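Local coordinates for protein topoisomerase IV subunit A (Escherichia coli, PDB 1ZVT) that helps a bacterial type II topoisomerase decatenate and relax DNA, its C-terminal beta-pinwheel domain probably binding DNA and influencing substrate preference, at residues A[145-150]-A[173-178]; A[154-159]-A[233-238]. All coordinates share one frame; numbering follows the deposited sequence.

Contact 1 of 2, residues A[145-150]-A[173-178]; sequences DMLLAI and NKIINI
L147 and A149 point from strand 146-151 toward I175 and I176, closing a hydrophobic seam between neighbouring blades of the beta-pinwheel. Segment 173-178 begins as the short outer strand 173-174 of the sheet that holds strands 97-101 and 106-111, whereas 145-150 lies on strand 146-151, an inner strand of the next sheet. The contact is made by aliphatic side chains: L147, I175 and I176 reach across with branched ends, and A149 adds a small methyl.

The L147 side chain can be followed across the gap. Its CB leaves the strand toward the other segment but stops 5.9 Å from I175 CG2. CG lies anti to the backbone N (chi1 179°), which carries the chain outward, yet L147 CG is still 4.6 Å from I175 CG2, leaving the touching to the methyls. CD2 of L147 makes the contact, 3.7 Å from I175 CG2, while L147 CD1 to I175 CG2 is 4.3 Å. The two side chains cross at about a right angle, so methyl meets methyl without lengthwise overlap.

I175 offers its CG2 branch; the I175 side chain is also packed on by L164 of a loop. The backbone bends at I175 (psi -53°), interrupting the alternation of an extended strand, so that I175 and the following I176 both turn their CB toward 145-150. A149, two residues beyond L147 and hence on the same side of its strand, has a side chain short enough to face both isoleucines. A149 CB lies 4.2 Å from I175 CG2 and likewise 4.2 Å from I176 CD1.

Contact 2 of 2, residues A[154-159]-A[233-238]; sequences GRMLMF and RGLQRI
The torsions of M156 and L235 bring one methyl of the leucine against the methionine chain. In M156, CG stands anti to the carbonyl carbon and beside the backbone N (chi1 -62°), and the chain then runs straight through chi2. In L235, CG is anti to the backbone N (chi1 -162°), which extends the branched end toward the strand. A single leucine methyl does the touching: L235 CD2 lies 3.8 Å from M156 SD and 4.0 Å from M156 CG. The side chains cross at about a right angle, and the flexible, unbranched methionine meets that methyl with CG and SD, while the bend at chi3 takes CE away from it. L148, L213 and M232 also pack on M156, while I204 and I211 pack on L235.

The backbones come close at G154, whose CA is 3.1 Å from L235 O. Lacking a side chain, glycine leaves room for this carbonyl, and it readily adopts the positive phi of 103° at the end of the hairpin turn. On the other segment L235 is the centre of an inverse gamma turn, closed by a weak hydrogen bond from Q236 N to G234 O at 3.0 Å. This bend follows strand 230-231, the outer strand beside 155-160. Here a loop between strands 230-231 and 240-244 packs at the hairpin end of a pinwheel blade, its inverse gamma turn setting L235 against M156 and strands 201-206 and 209-213.

How the contacts relate
From the N terminus, the chain forms strand 146-151, turns back as strand 155-160, and then leaves for strand 173-174 in the sheet of the preceding blade. Contact 1 closes this shorter loop; contact 2 closes a longer one, from 154-159 past strands 190-196, 201-206 and 209-213 to the loop at 233-238. The four segments alternate along the sequence, so the two loops cross instead of nesting. They share the hairpin, whose strands are joined by probable backbone hydrogen bonds from L147 N to F159 O and from A149 N to L157 O. Contact 1 ties that sheet to the preceding blade; contact 2 ties its hairpin end to the loop between strands 230-231 and 240-244.

Contact 1 of 2, residues A[145-150]-A[173-178]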
ATOM      1  N   ASP A 145      14.493   1.858  -9.162  1.00 24.55           N
ATOM      2  CA  ASP A 145      13.183   1.573  -9.748  1.00 23.90           C
ATOM      3  C   ASP A 145      12.446   2.874 -10.108  1.00 23.01           C
ATOM      4  O   ASP A 145      12.799   3.955  -9.613  1.00 22.27           O
ATOM      5  CB  ASP A 145      12.353   0.718  -8.784  1.00 24.22           C
ATOM      6  CG  ASP A 145      12.777  -0.779  -8.772  1.00 27.89           C
ATOM      7  OD1 ASP A 145      13.621  -1.211  -9.595  1.00 28.01           O
ATOM      8  OD2 ASP A 145      12.251  -1.529  -7.909  1.00 30.54           O
ATOM      9  N   MET A 146      11.448   2.756 -10.989  1.00 21.84           N
ATOM     10  CA  MET A 146      10.647   3.902 -11.432  1.00 21.98           C
ATOM     11  C   MET A 146       9.324   3.921 -10.679  1.00 20.66           C
ATOM     12  O   MET A 146       8.719   2.883 -10.449  1.00 22.49           O
ATOM     13  CB  MET A 146      10.318   3.809 -12.922  1.00 22.42           C
ATOM     14  CG  MET A 146      11.530   3.762 -13.831  1.00 25.76           C
ATOM     15  SD  MET A 146      12.494   5.268 -13.655  1.00 32.10           S
ATOM     16  CE  MET A 146      11.425   6.487 -14.309  1.00 29.71           C
ATOM     17  N   LEU A 147       8.892   5.103 -10.285  1.00 19.10           N
ATOM     18  CA  LEU A 147       7.553   5.311  -9.728  1.00 18.01           C
ATOM     19  C   LEU A 147       6.629   5.614 -10.900  1.00 17.66           C
ATOM     20  O   LEU A 147       6.986   6.389 -11.784  1.00 17.55           O
ATOM     21  CB  LEU A 147       7.587   6.506  -8.750  1.00 18.46           C
ATOM     22  CG  LEU A 147       6.289   6.938  -8.052  1.00 18.42           C
ATOM     23  CD1 LEU A 147       6.615   7.638  -6.741  1.00 17.95           C
ATOM     24  CD2 LEU A 147       5.430   7.832  -8.958  1.00 19.86           C
ATOM     25  N   LEU A 148       5.461   4.982 -10.921  1.00 17.03           N
ATOM     26  CA  LEU A 148       4.496   5.214 -11.985  1.00 17.22           C
ATOM     27  C   LEU A 148       3.173   5.540 -11.325  1.00 16.59           C
ATOM     28  O   LEU A 148       2.683   4.779 -10.470  1.00 16.50           O
ATOM     29  CB  LEU A 148       4.364   3.989 -12.902  1.00 17.76           C
ATOM     30  CG  LEU A 148       3.307   4.120 -13.997  1.00 19.51           C
ATOM     31  CD1 LEU A 148       3.626   5.227 -15.007  1.00 21.97           C
ATOM     32  CD2 LEU A 148       3.104   2.803 -14.723  1.00 21.08           C
ATOM     33  N   ALA A 149       2.650   6.720 -11.648  1.00 15.41           N
ATOM     34  CA  ALA A 149       1.391   7.170 -11.070  1.00 15.24           C
ATOM     35  C   ALA A 149       0.374   7.303 -12.170  1.00 15.56           C
ATOM     36  O   ALA A 149       0.689   7.785 -13.262  1.00 15.84           O
ATOM     37  CB  ALA A 149       1.584   8.575 -10.408  1.00 16.16           C
ATOM     38  N   ILE A 150      -0.859   6.881 -11.889  1.00 16.03           N
ATOM     39  CA  ILE A 150      -1.966   7.014 -12.840  1.00 16.29           C
ATOM     40  C   ILE A 150      -3.124   7.660 -12.091  1.00 16.45           C
ATOM     41  O   ILE A 150      -3.505   7.182 -11.027  1.00 15.66           O
ATOM     42  CB  ILE A 150      -2.456   5.629 -13.376  1.00 16.67           C
ATOM     43  CG1 ILE A 150      -1.257   4.854 -13.972  1.00 16.76           C
ATOM     44  CG2 ILE A 150      -3.599   5.833 -14.401  1.00 17.54           C
ATOM     45  CD1 ILE A 150      -1.664   3.425 -14.420  1.00 20.47           C
ATOM     46  N   ASN A 173       5.527  14.978  -0.017  1.00 19.27           N
ATOM     47  CA  ASN A 173       5.714  15.964  -1.074  1.00 19.27           C
ATOM     48  C   ASN A 173       4.926  15.516  -2.303  1.00 19.02           C
ATOM     49  O   ASN A 173       4.539  14.352  -2.402  1.00 18.67           O
ATOM     50  CB  ASN A 173       7.195  16.072  -1.402  1.00 19.51           C
ATOM     51  CG  ASN A 173       8.000  16.652  -0.254  1.00 22.27           C
ATOM     52  OD1 ASN A 173       7.829  17.820   0.096  1.00 25.05           O
ATOM     53  ND2 ASN A 173       8.855  15.839   0.350  1.00 20.98           N
ATOM     54  N   LYS A 174       4.679  16.438  -3.230  1.00 18.91           N
ATOM     55  CA  LYS A 174       3.881  16.139  -4.406  1.00 19.32           C
ATOM     56  C   LYS A 174       4.549  15.089  -5.299  1.00 18.79           C
ATOM     57  O   LYS A 174       5.723  15.223  -5.693  1.00 18.89           O
ATOM     58  CB  LYS A 174       3.630  17.428  -5.210  1.00 18.92           C
ATOM     59  CG  LYS A 174       2.576  17.263  -6.294  1.00 21.15           C
ATOM     60  CD  LYS A 174       2.256  18.601  -6.977  1.00 21.56           C
ATOM     61  CE  LYS A 174       1.527  19.544  -6.025  1.00 23.06           C
ATOM     62  NZ  LYS A 174       1.361  20.910  -6.631  1.00 26.27           N
ATOM     63  N   ILE A 175       3.783  14.047  -5.617  1.00 18.05           N
ATOM     64  CA  ILE A 175       4.161  13.016  -6.584  1.00 18.14           C
ATOM     65  C   ILE A 175       3.671  13.432  -7.973  1.00 17.75           C
ATOM     66  O   ILE A 175       4.439  13.477  -8.926  1.00 17.83           O
ATOM     67  CB  ILE A 175       3.529  11.661  -6.172  1.00 17.61           C
ATOM     68  CG1 ILE A 175       4.207  11.164  -4.892  1.00 16.17           C
ATOM     69  CG2 ILE A 175       3.610  10.615  -7.306  1.00 17.42           C
ATOM     70  CD1 ILE A 175       3.468  10.004  -4.202  1.00 19.20           C
ATOM     71  N   ILE A 176       2.380  13.747  -8.061  1.00 17.69           N
ATOM     72  CA  ILE A 176       1.749  14.137  -9.307  1.00 18.75           C
ATOM     73  C   ILE A 176       0.769  15.265  -8.995  1.00 18.85           C
ATOM     74  O   ILE A 176       0.134  15.260  -7.941  1.00 19.20           O
ATOM     75  CB  ILE A 176       1.063  12.899  -9.974  1.00 17.84           C
ATOM     76  CG1 ILE A 176       0.412  13.266 -11.310  1.00 19.75           C
ATOM     77  CG2 ILE A 176       0.024  12.282  -9.038  1.00 19.43           C
ATOM     78  CD1 ILE A 176       0.043  12.060 -12.177  1.00 18.80           C
ATOM     79  N   ASN A 177       0.661  16.252  -9.880  1.00 19.82           N
ATOM     80  CA  ASN A 177      -0.198  17.397  -9.574  1.00 20.57           C
ATOM     81  C   ASN A 177      -1.664  17.098  -9.799  1.00 20.12           C
ATOM     82  O   ASN A 177      -2.087  16.835 -10.918  1.00 21.54           O
ATOM     83  CB  ASN A 177       0.181  18.623 -10.392  1.00 21.25           C
ATOM     84  CG  ASN A 177      -0.585  19.854  -9.941  1.00 24.87           C
ATOM     85  OD1 ASN A 177      -1.339  20.456 -10.715  1.00 31.84           O
ATOM     86  ND2 ASN A 177      -0.405  20.226  -8.686  1.00 26.40           N
ATOM     87  N   ILE A 178      -2.414  17.095  -8.714  1.00 20.06           N
ATOM     88  CA  ILE A 178      -3.870  16.996  -8.755  1.00 20.15           C
ATOM     89  C   ILE A 178      -4.373  18.197  -7.937  1.00 19.44           C
ATOM     90  O   ILE A 178      -4.032  18.337  -6.763  1.00 19.23           O
ATOM     91  CB  ILE A 178      -4.349  15.675  -8.142  1.00 20.49           C
ATOM     92  CG1 ILE A 178      -3.654  14.491  -8.867  1.00 22.48           C
ATOM     93  CG2 ILE A 178      -5.889  15.555  -8.233  1.00 21.03           C
ATOM     94  CD1 ILE A 178      -3.929  13.156  -8.269  1.00 22.22           C
TER

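Contact 2 of 2, residues A[154-159]-A[233-238]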
ATOM      1  N   GLY A 154      -7.086   9.849 -15.739  1.00 20.37           N
ATOM      2  CA  GLY A 154      -6.371   9.085 -16.756  1.00 19.85           C
ATOM      3  C   GLY A 154      -5.030   9.659 -17.159  1.00 19.43           C
ATOM      4  O   GLY A 154      -4.562   9.412 -18.269  1.00 20.16           O
ATOM      5  N   ARG A 155      -4.407  10.443 -16.278  1.00 18.24           N
ATOM      6  CA  ARG A 155      -3.069  10.951 -16.577  1.00 17.83           C
ATOM      7  C   ARG A 155      -2.014  10.038 -15.985  1.00 17.94           C
ATOM      8  O   ARG A 155      -2.210   9.483 -14.911  1.00 17.92           O
ATOM      9  CB  ARG A 155      -2.867  12.379 -16.062  1.00 17.20           C
ATOM     10  CG  ARG A 155      -3.760  13.386 -16.789  1.00 18.01           C
ATOM     11  CD  ARG A 155      -3.499  14.814 -16.387  1.00 19.50           C
ATOM     12  NE  ARG A 155      -4.247  15.639 -17.331  1.00 23.47           N
ATOM     13  CZ  ARG A 155      -5.538  15.920 -17.204  1.00 26.56           C
ATOM     14  NH1 ARG A 155      -6.223  15.493 -16.146  1.00 27.92           N
ATOM     15  NH2 ARG A 155      -6.151  16.621 -18.148  1.00 28.83           N
ATOM     16  N   MET A 156      -0.897   9.894 -16.697  1.00 19.39           N
ATOM     17  CA  MET A 156       0.207   9.026 -16.272  1.00 20.65           C
ATOM     18  C   MET A 156       1.504   9.823 -16.149  1.00 19.16           C
ATOM     19  O   MET A 156       1.822  10.675 -16.990  1.00 18.42           O
ATOM     20  CB  MET A 156       0.414   7.865 -17.261  1.00 21.05           C
ATOM     21  CG  MET A 156      -0.778   6.950 -17.386  1.00 24.50           C
ATOM     22  SD  MET A 156      -0.421   5.569 -18.501  1.00 30.97           S
ATOM     23  CE  MET A 156       1.134   5.018 -17.925  1.00 22.10           C
ATOM     24  N   LEU A 157       2.247   9.556 -15.085  1.00 17.88           N
ATOM     25  CA  LEU A 157       3.563  10.183 -14.906  1.00 18.25           C
ATOM     26  C   LEU A 157       4.523   9.153 -14.368  1.00 18.32           C
ATOM     27  O   LEU A 157       4.172   8.425 -13.447  1.00 18.30           O
ATOM     28  CB  LEU A 157       3.478  11.338 -13.897  1.00 18.48           C
ATOM     29  CG  LEU A 157       4.776  12.127 -13.629  1.00 16.95           C
ATOM     30  CD1 LEU A 157       5.223  12.913 -14.847  1.00 19.42           C
ATOM     31  CD2 LEU A 157       4.619  13.078 -12.454  1.00 19.61           C
ATOM     32  N   MET A 158       5.730   9.107 -14.923  1.00 19.17           N
ATOM     33  CA  MET A 158       6.762   8.174 -14.432  1.00 19.00           C
ATOM     34  C   MET A 158       8.048   8.954 -14.140  1.00 18.56           C
ATOM     35  O   MET A 158       8.458   9.793 -14.942  1.00 19.19           O
ATOM     36  CB  MET A 158       7.071   7.070 -15.453  1.00 19.13           C
ATOM     37  CG  MET A 158       7.989   5.989 -14.896  1.00 20.46           C
ATOM     38  SD  MET A 158       8.056   4.562 -15.998  1.00 24.64           S
ATOM     39  CE  MET A 158       9.144   5.108 -17.290  1.00 24.97           C
ATOM     40  N   PHE A 159       8.690   8.667 -13.008  1.00 18.26           N
ATOM     41  CA  PHE A 159      10.006   9.250 -12.701  1.00 18.79           C
ATOM     42  C   PHE A 159      10.714   8.334 -11.703  1.00 19.16           C
ATOM     43  O   PHE A 159      10.054   7.524 -11.048  1.00 19.24           O
ATOM     44  CB  PHE A 159       9.879  10.685 -12.143  1.00 19.06           C
ATOM     45  CG  PHE A 159       9.053  10.785 -10.882  1.00 17.76           C
ATOM     46  CD1 PHE A 159       9.608  10.484  -9.633  1.00 14.88           C
ATOM     47  CD2 PHE A 159       7.732  11.226 -10.941  1.00 19.01           C
ATOM     48  CE1 PHE A 159       8.834  10.584  -8.466  1.00 17.96           C
ATOM     49  CE2 PHE A 159       6.953  11.317  -9.787  1.00 17.34           C
ATOM     50  CZ  PHE A 159       7.515  11.004  -8.547  1.00 17.25           C
ATOM     51  N   ARG A 233      -6.648   9.122 -23.409  1.00 27.84           N
ATOM     52  CA  ARG A 233      -8.098   9.082 -23.608  1.00 28.28           C
ATOM     53  C   ARG A 233      -8.663   7.719 -23.250  1.00 27.36           C
ATOM     54  O   ARG A 233      -8.151   6.695 -23.689  1.00 27.77           O
ATOM     55  CB  ARG A 233      -8.514   9.406 -25.049  1.00 28.49           C
ATOM     56  CG  ARG A 233      -9.928  10.013 -25.098  1.00 33.01           C
ATOM     57  CD  ARG A 233     -10.734   9.650 -26.343  1.00 38.73           C
ATOM     58  NE  ARG A 233     -10.166  10.219 -27.558  1.00 43.04           N
ATOM     59  CZ  ARG A 233     -10.671  10.057 -28.783  1.00 45.65           C
ATOM     60  NH1 ARG A 233     -11.779   9.344 -28.979  1.00 46.91           N
ATOM     61  NH2 ARG A 233     -10.065  10.619 -29.818  1.00 46.20           N
ATOM     62  N   GLY A 234      -9.730   7.721 -22.459  1.00 27.09           N
ATOM     63  CA  GLY A 234     -10.412   6.492 -22.097  1.00 27.01           C
ATOM     64  C   GLY A 234      -9.772   5.709 -20.971  1.00 26.39           C
ATOM     65  O   GLY A 234     -10.289   4.661 -20.586  1.00 26.94           O
ATOM     66  N   LEU A 235      -8.670   6.205 -20.409  1.00 25.91           N
ATOM     67  CA  LEU A 235      -8.014   5.485 -19.297  1.00 25.66           C
ATOM     68  C   LEU A 235      -8.617   5.857 -17.931  1.00 25.76           C
ATOM     69  O   LEU A 235      -7.947   6.442 -17.076  1.00 26.20           O
ATOM     70  CB  LEU A 235      -6.489   5.703 -19.313  1.00 25.43           C
ATOM     71  CG  LEU A 235      -5.631   4.708 -18.521  1.00 27.24           C
ATOM     72  CD1 LEU A 235      -5.612   3.348 -19.181  1.00 29.29           C
ATOM     73  CD2 LEU A 235      -4.216   5.259 -18.396  1.00 27.35           C
ATOM     74  N   GLN A 236      -9.892   5.534 -17.755  1.00 25.09           N
ATOM     75  CA  GLN A 236     -10.632   5.783 -16.533  1.00 24.74           C
ATOM     76  C   GLN A 236     -11.363   4.499 -16.165  1.00 24.70           C
ATOM     77  O   GLN A 236     -11.759   3.751 -17.065  1.00 24.28           O
ATOM     78  CB  GLN A 236     -11.666   6.881 -16.758  1.00 25.25           C
ATOM     79  CG  GLN A 236     -11.068   8.236 -17.009  1.00 26.50           C
ATOM     80  CD  GLN A 236     -12.120   9.304 -16.966  1.00 33.33           C
ATOM     81  OE1 GLN A 236     -12.415   9.866 -15.909  1.00 38.57           O
ATOM     82  NE2 GLN A 236     -12.713   9.578 -18.103  1.00 34.06           N
ATOM     83  N   ARG A 237     -11.532   4.260 -14.857  1.00 23.75           N
ATOM     84  CA  ARG A 237     -12.177   3.052 -14.318  1.00 24.26           C
ATOM     85  C   ARG A 237     -11.432   1.817 -14.800  1.00 22.81           C
ATOM     86  O   ARG A 237     -12.010   0.879 -15.332  1.00 21.57           O
ATOM     87  CB  ARG A 237     -13.684   3.000 -14.629  1.00 24.45           C
ATOM     88  CG  ARG A 237     -14.440   4.251 -14.122  1.00 27.96           C
ATOM     89  CD  ARG A 237     -15.949   4.048 -14.178  1.00 29.70           C
ATOM     90  NE  ARG A 237     -16.425   3.685 -15.514  1.00 38.22           N
ATOM     91  CZ  ARG A 237     -17.680   3.844 -15.933  1.00 42.18           C
ATOM     92  NH1 ARG A 237     -18.597   4.388 -15.137  1.00 44.30           N
ATOM     93  NH2 ARG A 237     -18.019   3.477 -17.163  1.00 44.58           N
ATOM     94  N   ILE A 238     -10.114   1.867 -14.661  1.00 21.86           N
ATOM     95  CA  ILE A 238      -9.288   0.691 -14.975  1.00 20.82           C
ATOM     96  C   ILE A 238      -9.781  -0.516 -14.177  1.00 21.55           C
ATOM     97  O   ILE A 238     -10.005  -0.409 -12.958  1.00 22.11           O
ATOM     98  CB  ILE A 238      -7.841   0.960 -14.576  1.00 21.06           C
ATOM     99  CG1 ILE A 238      -7.247   2.042 -15.464  1.00 20.35           C
ATOM    100  CG2 ILE A 238      -6.993  -0.308 -14.707  1.00 19.98           C
ATOM    101  CD1 ILE A 238      -5.881   2.559 -14.928  1.00 20.89           C
TER